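Local coordinates for protein fructose 1-phosphate kinase (Staphylococcus aureus, PDB 2JG5) that is a PfkB-family carbohydrate kinase that probably catalyses the ATP-dependent phosphorylation of fructose 1-phosphate to fructose 1,6-bisphosphate, at residues L46-V51 / D289-I294; L205-G210 / I224-E229; I232-P237 / Q271-G276; A257-G262 / E266-Q271. One frame throughout, in Å; residues are numbered along the deposited sequence.

Contact 1. Residues L46-V51 / D289-I294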
# COMPACT_ATOMS: atom_id res chain seq x y z
N LEU A 46 10.66 -23.39 3.17
CA LEU A 46 11.79 -24.16 2.65
C LEU A 46 13.07 -23.51 3.15
O LEU A 46 13.97 -24.21 3.60
CB LEU A 46 11.78 -24.27 1.12
CG LEU A 46 10.79 -25.19 0.40
CD1 LEU A 46 10.81 -24.95 -1.11
CD2 LEU A 46 11.02 -26.69 0.71
N LYS A 47 13.11 -22.17 3.10
CA LYS A 47 14.28 -21.41 3.58
C LYS A 47 14.61 -21.62 5.05
O LYS A 47 15.77 -21.86 5.40
CB LYS A 47 14.12 -19.92 3.29
CG LYS A 47 15.39 -19.11 3.53
CD LYS A 47 16.52 -19.58 2.61
CE LYS A 47 17.89 -19.17 3.12
NZ LYS A 47 18.92 -19.46 2.08
N THR A 48 13.59 -21.50 5.90
CA THR A 48 13.65 -21.84 7.33
C THR A 48 14.23 -23.25 7.55
O THR A 48 14.86 -23.52 8.57
CB THR A 48 12.23 -21.73 7.97
OG1 THR A 48 11.72 -20.39 7.82
CG2 THR A 48 12.24 -22.07 9.43
N LEU A 49 14.03 -24.14 6.58
CA LEU A 49 14.49 -25.52 6.66
C LEU A 49 15.82 -25.72 5.97
O LEU A 49 16.32 -26.85 5.90
CB LEU A 49 13.44 -26.47 6.06
CG LEU A 49 12.08 -26.55 6.77
CD1 LEU A 49 11.04 -27.21 5.86
CD2 LEU A 49 12.19 -27.28 8.10
N ASP A 50 16.41 -24.63 5.48
CA ASP A 50 17.73 -24.65 4.83
C ASP A 50 17.68 -25.26 3.43
O ASP A 50 18.59 -25.98 3.02
CB ASP A 50 18.77 -25.41 5.68
CG ASP A 50 19.15 -24.68 6.96
OD1 ASP A 50 19.30 -23.44 6.92
OD2 ASP A 50 19.33 -25.36 8.00
N VAL A 51 16.60 -24.99 2.71
CA VAL A 51 16.44 -25.55 1.38
C VAL A 51 16.17 -24.44 0.39
O VAL A 51 15.22 -23.67 0.55
CB VAL A 51 15.35 -26.65 1.32
CG1 VAL A 51 15.15 -27.13 -0.11
CG2 VAL A 51 15.73 -27.84 2.21
N ASP A 289 13.19 -23.83 15.08
CA ASP A 289 13.14 -24.49 16.39
C ASP A 289 11.74 -24.91 16.81
O ASP A 289 11.58 -25.89 17.54
CB ASP A 289 13.76 -23.60 17.48
CG ASP A 289 15.26 -23.42 17.30
OD1 ASP A 289 15.79 -23.87 16.26
OD2 ASP A 289 15.89 -22.83 18.20
N ALA A 290 10.72 -24.18 16.35
CA ALA A 290 9.33 -24.59 16.57
C ALA A 290 9.02 -25.86 15.78
O ALA A 290 8.35 -26.76 16.28
CB ALA A 290 8.37 -23.47 16.20
N ILE A 291 9.53 -25.91 14.56
CA ILE A 291 9.34 -27.06 13.67
C ILE A 291 9.98 -28.32 14.26
O ILE A 291 9.32 -29.36 14.35
CB ILE A 291 9.88 -26.78 12.24
CG1 ILE A 291 9.02 -25.72 11.53
CG2 ILE A 291 9.97 -28.09 11.42
CD1 ILE A 291 9.67 -25.08 10.30
N GLU A 292 11.24 -28.21 14.67
CA GLU A 292 11.99 -29.35 15.21
C GLU A 292 11.40 -29.84 16.52
O GLU A 292 11.28 -31.05 16.73
CB GLU A 292 13.46 -28.98 15.43
CG GLU A 292 14.20 -28.58 14.17
CD GLU A 292 14.14 -29.63 13.08
OE1 GLU A 292 14.09 -30.83 13.41
OE2 GLU A 292 14.14 -29.25 11.89
N LYS A 293 11.05 -28.90 17.39
CA LYS A 293 10.37 -29.19 18.64
C LYS A 293 9.12 -30.01 18.36
O LYS A 293 8.88 -31.02 19.02
CB LYS A 293 9.99 -27.89 19.34
CG LYS A 293 9.40 -28.03 20.74
CD LYS A 293 9.64 -26.76 21.55
CE LYS A 293 11.12 -26.61 21.96
NZ LYS A 293 11.41 -25.35 22.69
N ILE A 294 8.36 -29.59 17.35
CA ILE A 294 7.06 -30.19 17.06
C ILE A 294 7.13 -31.58 16.40
O ILE A 294 6.30 -32.43 16.71
CB ILE A 294 6.12 -29.21 16.30
CG1 ILE A 294 5.65 -28.12 17.27
CG2 ILE A 294 4.93 -29.96 15.68
CD1 ILE A 294 4.42 -27.37 16.84

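Contact 2. Residues L205-G210 / I224-E229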
# COMPACT_ATOMS: atom_id res chain seq x y z
N LEU A 205 -7.82 -43.44 -4.89
CA LEU A 205 -8.54 -43.31 -6.16
C LEU A 205 -7.97 -42.13 -6.95
O LEU A 205 -7.92 -42.15 -8.17
CB LEU A 205 -10.04 -43.17 -5.93
CG LEU A 205 -10.77 -44.37 -5.31
CD1 LEU A 205 -12.17 -43.99 -4.89
CD2 LEU A 205 -10.81 -45.58 -6.24
N LEU A 206 -7.52 -41.11 -6.23
CA LEU A 206 -6.84 -39.97 -6.83
C LEU A 206 -5.47 -40.35 -7.38
O LEU A 206 -5.07 -39.87 -8.44
CB LEU A 206 -6.70 -38.83 -5.81
CG LEU A 206 -8.00 -38.10 -5.49
CD1 LEU A 206 -7.79 -37.20 -4.28
CD2 LEU A 206 -8.48 -37.29 -6.71
N VAL A 207 -4.77 -41.22 -6.67
CA VAL A 207 -3.53 -41.84 -7.12
C VAL A 207 -3.75 -42.70 -8.39
O VAL A 207 -2.86 -42.80 -9.24
CB VAL A 207 -2.87 -42.67 -5.98
CG1 VAL A 207 -1.57 -43.32 -6.43
CG2 VAL A 207 -2.60 -41.79 -4.77
N ASP A 208 -4.93 -43.32 -8.50
CA ASP A 208 -5.29 -44.06 -9.71
C ASP A 208 -5.50 -43.14 -10.91
O ASP A 208 -5.15 -43.49 -12.04
CB ASP A 208 -6.54 -44.92 -9.49
CG ASP A 208 -6.31 -46.04 -8.50
OD1 ASP A 208 -5.15 -46.43 -8.28
OD2 ASP A 208 -7.31 -46.56 -7.95
N LYS A 209 -6.07 -41.96 -10.66
CA LYS A 209 -6.32 -40.97 -11.70
C LYS A 209 -5.05 -40.27 -12.18
O LYS A 209 -5.09 -39.56 -13.20
CB LYS A 209 -7.37 -39.94 -11.26
CG LYS A 209 -8.52 -40.53 -10.44
CD LYS A 209 -9.87 -39.97 -10.84
CE LYS A 209 -10.55 -40.88 -11.85
NZ LYS A 209 -11.80 -40.28 -12.40
N GLY A 210 -3.94 -40.46 -11.47
CA GLY A 210 -2.66 -39.90 -11.89
C GLY A 210 -1.70 -39.37 -10.84
O GLY A 210 -0.50 -39.35 -11.08
N ILE A 224 -3.15 -37.36 6.34
CA ILE A 224 -2.88 -38.69 5.81
C ILE A 224 -2.16 -38.59 4.48
O ILE A 224 -2.58 -37.87 3.57
CB ILE A 224 -4.16 -39.54 5.69
CG1 ILE A 224 -4.76 -39.79 7.08
CG2 ILE A 224 -3.86 -40.87 4.96
CD1 ILE A 224 -6.07 -40.47 7.10
N TYR A 225 -1.05 -39.31 4.39
CA TYR A 225 -0.32 -39.45 3.14
C TYR A 225 -0.80 -40.73 2.48
O TYR A 225 -0.91 -41.76 3.14
CB TYR A 225 1.19 -39.50 3.41
CG TYR A 225 2.00 -39.90 2.20
CD1 TYR A 225 2.53 -38.92 1.35
CD2 TYR A 225 2.20 -41.24 1.88
CE1 TYR A 225 3.27 -39.29 0.23
CE2 TYR A 225 2.92 -41.61 0.76
CZ TYR A 225 3.46 -40.63 -0.05
OH TYR A 225 4.18 -41.02 -1.15
N ILE A 226 -1.10 -40.66 1.18
CA ILE A 226 -1.51 -41.85 0.42
C ILE A 226 -0.65 -42.07 -0.83
O ILE A 226 -0.49 -41.16 -1.65
CB ILE A 226 -3.02 -41.83 0.01
CG1 ILE A 226 -3.95 -41.54 1.19
CG2 ILE A 226 -3.42 -43.16 -0.65
CD1 ILE A 226 -4.25 -40.06 1.39
N ASP A 227 -0.15 -43.30 -0.96
CA ASP A 227 0.72 -43.77 -2.04
C ASP A 227 -0.01 -44.88 -2.78
O ASP A 227 -1.09 -45.31 -2.35
CB ASP A 227 1.93 -44.45 -1.39
CG ASP A 227 3.22 -44.00 -1.97
OD1 ASP A 227 3.22 -43.05 -2.77
OD2 ASP A 227 4.24 -44.61 -1.58
N LYS A 228 0.59 -45.40 -3.85
CA LYS A 228 0.12 -46.64 -4.48
C LYS A 228 0.44 -47.84 -3.58
O LYS A 228 -0.27 -48.85 -3.59
CB LYS A 228 0.75 -46.84 -5.87
CG LYS A 228 0.10 -47.93 -6.74
CD LYS A 228 1.00 -48.30 -7.95
CE LYS A 228 0.67 -49.69 -8.54
NZ LYS A 228 -0.26 -49.67 -9.72
N GLU A 229 1.50 -47.71 -2.78
CA GLU A 229 2.01 -48.82 -1.99
C GLU A 229 1.81 -48.70 -0.47
O GLU A 229 1.91 -49.70 0.24
CB GLU A 229 3.48 -49.11 -2.35
CG GLU A 229 4.43 -47.91 -2.21
CD GLU A 229 5.79 -48.10 -2.92
OE1 GLU A 229 6.26 -49.26 -3.06
OE2 GLU A 229 6.38 -47.07 -3.33

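Contact 3. Residues I232-P237 / Q271-G276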
# COMPACT_ATOMS: atom_id res chain seq x y z
N ILE A 232 -0.07 -43.33 5.25
CA ILE A 232 0.52 -42.99 6.54
C ILE A 232 -0.36 -42.01 7.31
O ILE A 232 -0.97 -41.09 6.73
CB ILE A 232 1.96 -42.41 6.39
CG1 ILE A 232 2.86 -43.42 5.66
CG2 ILE A 232 2.58 -42.06 7.76
CD1 ILE A 232 3.89 -42.78 4.76
N LYS A 233 -0.44 -42.22 8.62
CA LYS A 233 -1.19 -41.31 9.48
C LYS A 233 -0.25 -40.48 10.33
O LYS A 233 0.58 -41.01 11.08
CB LYS A 233 -2.19 -42.07 10.35
CG LYS A 233 -3.04 -41.19 11.26
CD LYS A 233 -3.95 -40.25 10.49
CE LYS A 233 -4.57 -39.20 11.38
NZ LYS A 233 -5.71 -39.74 12.19
N ALA A 234 -0.37 -39.16 10.19
CA ALA A 234 0.33 -38.23 11.06
C ALA A 234 -0.65 -37.64 12.06
O ALA A 234 -1.79 -37.29 11.71
CB ALA A 234 1.00 -37.14 10.26
N VAL A 235 -0.22 -37.55 13.31
CA VAL A 235 -1.03 -36.95 14.36
C VAL A 235 -0.18 -35.88 15.05
O VAL A 235 0.87 -36.18 15.62
CB VAL A 235 -1.55 -38.02 15.35
CG1 VAL A 235 -1.89 -37.41 16.69
CG2 VAL A 235 -2.75 -38.78 14.78
N ASN A 236 -0.63 -34.63 14.99
CA ASN A 236 0.12 -33.53 15.59
C ASN A 236 -0.29 -33.25 17.04
O ASN A 236 -1.42 -33.57 17.43
CB ASN A 236 0.05 -32.25 14.73
CG ASN A 236 -1.37 -31.88 14.32
OD1 ASN A 236 -1.75 -32.04 13.16
ND2 ASN A 236 -2.14 -31.35 15.25
N PRO A 237 0.62 -32.66 17.84
CA PRO A 237 0.26 -32.31 19.21
C PRO A 237 -0.89 -31.30 19.24
O PRO A 237 -1.01 -30.47 18.34
CB PRO A 237 1.54 -31.67 19.77
CG PRO A 237 2.30 -31.24 18.57
CD PRO A 237 2.01 -32.28 17.53
N GLN A 271 7.86 -34.24 8.98
CA GLN A 271 8.36 -32.87 8.85
C GLN A 271 7.27 -31.94 8.30
O GLN A 271 7.09 -30.83 8.79
CB GLN A 271 9.60 -32.84 7.94
CG GLN A 271 10.12 -31.45 7.59
CD GLN A 271 11.62 -31.42 7.44
OE1 GLN A 271 12.34 -31.33 8.43
NE2 GLN A 271 12.10 -31.49 6.20
N ALA A 272 6.54 -32.43 7.30
CA ALA A 272 5.44 -31.72 6.67
C ALA A 272 4.37 -31.30 7.68
O ALA A 272 3.98 -30.13 7.73
CB ALA A 272 4.85 -32.56 5.56
N VAL A 273 3.92 -32.26 8.49
CA VAL A 273 2.89 -32.02 9.52
C VAL A 273 3.40 -31.12 10.66
O VAL A 273 2.67 -30.24 11.15
CB VAL A 273 2.24 -33.34 10.03
CG1 VAL A 273 1.31 -33.09 11.17
CG2 VAL A 273 1.48 -34.03 8.89
N ALA A 274 4.65 -31.33 11.07
CA ALA A 274 5.29 -30.46 12.06
C ALA A 274 5.28 -29.01 11.60
O ALA A 274 4.94 -28.12 12.38
CB ALA A 274 6.72 -30.91 12.35
N CYS A 275 5.66 -28.78 10.34
CA CYS A 275 5.67 -27.43 9.76
C CYS A 275 4.32 -26.72 9.80
O CYS A 275 4.23 -25.57 10.25
CB CYS A 275 6.18 -27.48 8.33
SG CYS A 275 7.89 -27.92 8.24
N GLY A 276 3.28 -27.41 9.33
CA GLY A 276 1.92 -26.88 9.31
C GLY A 276 1.37 -26.64 10.70
O GLY A 276 0.60 -25.70 10.92

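Contact 4. Residues A257-G262 / E266-Q271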
# COMPACT_ATOMS: atom_id res chain seq x y z
N ALA A 257 10.87 -30.23 1.31
CA ALA A 257 12.21 -30.14 1.92
C ALA A 257 12.73 -31.51 2.35
O ALA A 257 13.90 -31.81 2.14
CB ALA A 257 12.22 -29.20 3.09
N GLY A 258 11.84 -32.32 2.93
CA GLY A 258 12.15 -33.70 3.33
C GLY A 258 12.65 -34.55 2.17
O GLY A 258 13.74 -35.11 2.25
N ILE A 259 11.86 -34.61 1.10
CA ILE A 259 12.21 -35.36 -0.12
C ILE A 259 13.51 -34.83 -0.72
O ILE A 259 14.42 -35.58 -1.06
CB ILE A 259 11.09 -35.26 -1.20
CG1 ILE A 259 9.75 -35.80 -0.70
CG2 ILE A 259 11.49 -36.01 -2.49
CD1 ILE A 259 8.56 -35.24 -1.47
N ALA A 260 13.58 -33.51 -0.86
CA ALA A 260 14.75 -32.84 -1.40
C ALA A 260 16.01 -33.15 -0.59
O ALA A 260 17.09 -33.32 -1.17
CB ALA A 260 14.50 -31.35 -1.46
N SER A 261 15.89 -33.24 0.73
CA SER A 261 17.06 -33.42 1.58
C SER A 261 17.30 -34.88 2.03
O SER A 261 18.00 -35.13 3.00
CB SER A 261 17.02 -32.44 2.76
OG SER A 261 16.10 -32.89 3.74
N GLY A 262 16.71 -35.83 1.31
CA GLY A 262 17.03 -37.24 1.50
C GLY A 262 16.25 -38.01 2.55
O GLY A 262 16.59 -39.15 2.85
N GLU A 266 8.07 -41.22 5.08
CA GLU A 266 7.51 -41.13 6.43
C GLU A 266 8.02 -39.93 7.21
O GLU A 266 7.23 -39.18 7.81
CB GLU A 266 7.80 -42.41 7.24
CG GLU A 266 7.02 -43.64 6.82
CD GLU A 266 7.71 -44.44 5.70
OE1 GLU A 266 8.77 -44.01 5.19
OE2 GLU A 266 7.17 -45.51 5.33
N LYS A 267 9.33 -39.74 7.23
CA LYS A 267 9.92 -38.65 7.99
C LYS A 267 9.69 -37.30 7.31
O LYS A 267 9.50 -36.29 8.00
CB LYS A 267 11.41 -38.90 8.23
CG LYS A 267 11.66 -40.05 9.20
CD LYS A 267 11.54 -39.57 10.63
CE LYS A 267 11.43 -40.73 11.59
NZ LYS A 267 11.94 -40.30 12.92
N ALA A 268 9.71 -37.30 5.98
CA ALA A 268 9.38 -36.11 5.19
C ALA A 268 7.96 -35.66 5.51
O ALA A 268 7.71 -34.46 5.70
CB ALA A 268 9.53 -36.38 3.72
N PHE A 269 7.06 -36.63 5.60
CA PHE A 269 5.65 -36.39 5.94
C PHE A 269 5.52 -35.86 7.36
O PHE A 269 4.82 -34.87 7.60
CB PHE A 269 4.83 -37.67 5.72
CG PHE A 269 3.34 -37.51 5.99
CD1 PHE A 269 2.60 -36.48 5.39
CD2 PHE A 269 2.68 -38.42 6.81
CE1 PHE A 269 1.23 -36.35 5.63
CE2 PHE A 269 1.30 -38.30 7.04
CZ PHE A 269 0.58 -37.27 6.46
N GLN A 270 6.21 -36.52 8.30
CA GLN A 270 6.34 -36.02 9.68
C GLN A 270 6.80 -34.56 9.73
O GLN A 270 6.21 -33.74 10.45
CB GLN A 270 7.32 -36.89 10.46
CG GLN A 270 7.25 -36.70 11.95
CD GLN A 270 8.43 -37.30 12.68
OE1 GLN A 270 9.56 -37.28 12.18
NE2 GLN A 270 8.19 -37.82 13.87
N GLN A 271 7.86 -34.24 8.98
CA GLN A 271 8.36 -32.87 8.85
C GLN A 271 7.27 -31.94 8.30
O GLN A 271 7.09 -30.83 8.79
CB GLN A 271 9.60 -32.84 7.94
CG GLN A 271 10.12 -31.45 7.59
CD GLN A 271 11.62 -31.42 7.44
OE1 GLN A 271 12.34 -31.33 8.43
NE2 GLN A 271 12.10 -31.49 6.20
O HOH W 1 14.53 -31.43 5.18

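Contact 1. Residues L46-V51 / D289-I294
Ile291 sends CG1 opposite its carbonyl carbon (chi1 -69°), and a nearly extended chi2 of 163° carries CD1 out to the methyls of Thr48 and Leu49. In Thr48 a chi1 of -59° sets OG1 beside the backbone N, which leaves CG2 anti to N and facing Ile291, while OG1 turns back along the helix to bond Arg44 O. Threonine suits a place that is apolar on one side, because its hydroxyl is satisfied by the carbonyl of Arg44, one turn back in the same helix.

CD1 of Ile291 meets both partners, lying 4.1 Å from Thr48 CG2 and 4.0 Å from Leu49 CD2. The same Leu49 methyl also approaches the other branch of the isoleucine, at 4.1 Å from Ile291 CG2. The leucine and isoleucine side chains cross at about a right angle.

Helix 38-48 ends here in a Schellman motif. Asp50 takes up a positive phi, and two bonds close the motif, Val51 N to Leu46 O at 2.9 Å and Asp50 N to Lys47 O at 2.8 Å. Leu49 N is a second donor to Leu46 O, arriving from the opposite face of its plane. Arg288 ties the polar margin together through salt bridges to Asp50 and Glu292, one on each side of the contact.

Leu49 also packs on Ala257 of helix 247-260, and Ile291 on Cys275 of helix 265-280. The end of helix 38-48 and helix 288-295 thus meet beside those two helices, and Leu46 and Val51 reach on to strand 2-6 of the parallel sheet.

Contact 2. Residues L205-G210 / I224-E229
The C-terminal part of helix 196-208 approaches the turn that follows strand 223-226, with Val207 CA and Lys228 CA 6.6 Å apart. This is helix-on-sheet packing within the ribokinase-like fold: strand 223-226 lies in a four-stranded antiparallel sheet, and the chain reverses to return as strand 230-235. Gly210, beyond the helix, has a positive phi of 142°, a conformation that suits glycine.

Val207 carries the contact with its two branches. CG1, anti to the backbone N (chi1 180°), reaches the turn and lies 4.0 Å from Lys228 N; CG2 goes to the strand, 3.8 Å from Ile226 O and 4.4 Å from Ile226 CG2. A beta-branched valine is short and forked enough to touch strand and turn at once. The aliphatic start of Lys228 borders the same valine, its CB 4.3 Å from Val207 CG1. Ile226 points toward the helix and also packs on Arg204, whose NE bonds Asp227 O, so the turn is held by a polar bond beside the apolar packing. Asp227 points away from the helix, and its OD1 takes a weak bond from Tyr225 OH at 2.8 Å.

Contact 3. Residues I232-P237 / Q271-G276
A 2.9 Å bond from Cys275 N to Gln271 O spans the helical turn that presents Val273 to Ala234 and Asn236. Two residues further on, Val273 O accepts from Thr277 OG1, a hydroxyl folded back on its own helix.

Both methyls of Val273 are used. With chi1 at 174°, CG1 stands anti to the backbone N and faces Asn236, while CG2 goes to the strand. There it lies only 3.4 Å from Ala234 CB, closer than carbons normally pack, so the strand and helix are pressed together where alanine offers nothing more than a methyl. A small residue suits this position, because Phe269 of the same helix packs on Ala234 as well.

The setting is an antiparallel four-stranded sheet with helix 265-280 laid on one face, part of the alpha/beta architecture of the PfkB kinases. Strand 230-235 is an inner strand, its backbone bonded to strand 223-226 on one flank and strand 299-303 on the other. Ala234 faces the helix, whereas Val235 faces away from it and is exposed.

Past the end of the strand, Asn236 again turns toward the helix. Its CG sits between the backbone N and the carbonyl carbon (chi1 50°), and the side chain crosses Val273 at about a right angle. Val273 CG1 lies 3.9 Å from Asn236 CB and 3.8 Å from Asn236 OD1. The amide's other end gives a weak, long but nearly straight bond to the next residue, Asn236 ND2 to Pro237 O at 3.4 Å with an N-H...O angle of 169°.

Contact 4. Residues A257-G262 / E266-Q271
Gly258 and Ala268 bring their backbones exceptionally near, CA to CA 4.1 Å, where two consecutive helices meet. The pair forms a helical hairpin, helix 247-260 joined to helix 265-280 by a short turn. The Gly-Ser-Gly-Asp sequence, this protein's version of the GxGD signature of PfkB kinases, lies at the start of helix 247-260; this contact lies at its other end.

Glycine, having no side chain, allows Ala268 to press its methyl straight on the main chain: CB is 3.8 Å from Gly258 CA and 3.9 Å from Ile259 N. Alanine suits the opposing place because only a methyl fits between backbones so near. Ile259 adds a looser apolar edge. The first helix closes with a Schellman motif in which Gly262 has a positive phi, natural for glycine, and Leu263 N returns to Gly258 O.

Gln271, its chain bent at chi2 (147°), extends the interface toward Ala257. NE2 lies 3.9 Å from Ala257 CB and makes a weak bond to Gly254 O, while OE1 accepts from Lys295. Although NE2 is also 3.4 Å from Gly258 N, both are donors and do not bond. A water completes the link, accepting from Gln271 NE2 at 2.6 Å and hydrogen-bonded to Ser261 OG at 2.6 Å.

In the fold
Contacts 1, 3 and 4 form one buried cluster on the same side of the chain's centre, whereas contact 2 is partly exposed and lies about 27 Å from contact 1, centre to centre. Contacts 3 and 4 share helix 265-280: one lays it on the antiparallel sheet, the other on helix 247-260. Phe269 touches the sheet strands of contacts 2 and 3, and contact 1 touches contact 4 through Ala257 and contact 3 through Cys275. Contact 2 belongs to the same sheet as contact 3, through the Tyr225-Ile232 backbone pairing. Apolar packing dominates throughout; contact 4 alone adds a water bridge across its segments, while an arginine makes salt bridges beside contact 1, and another bonds a turn carbonyl beside contact 2.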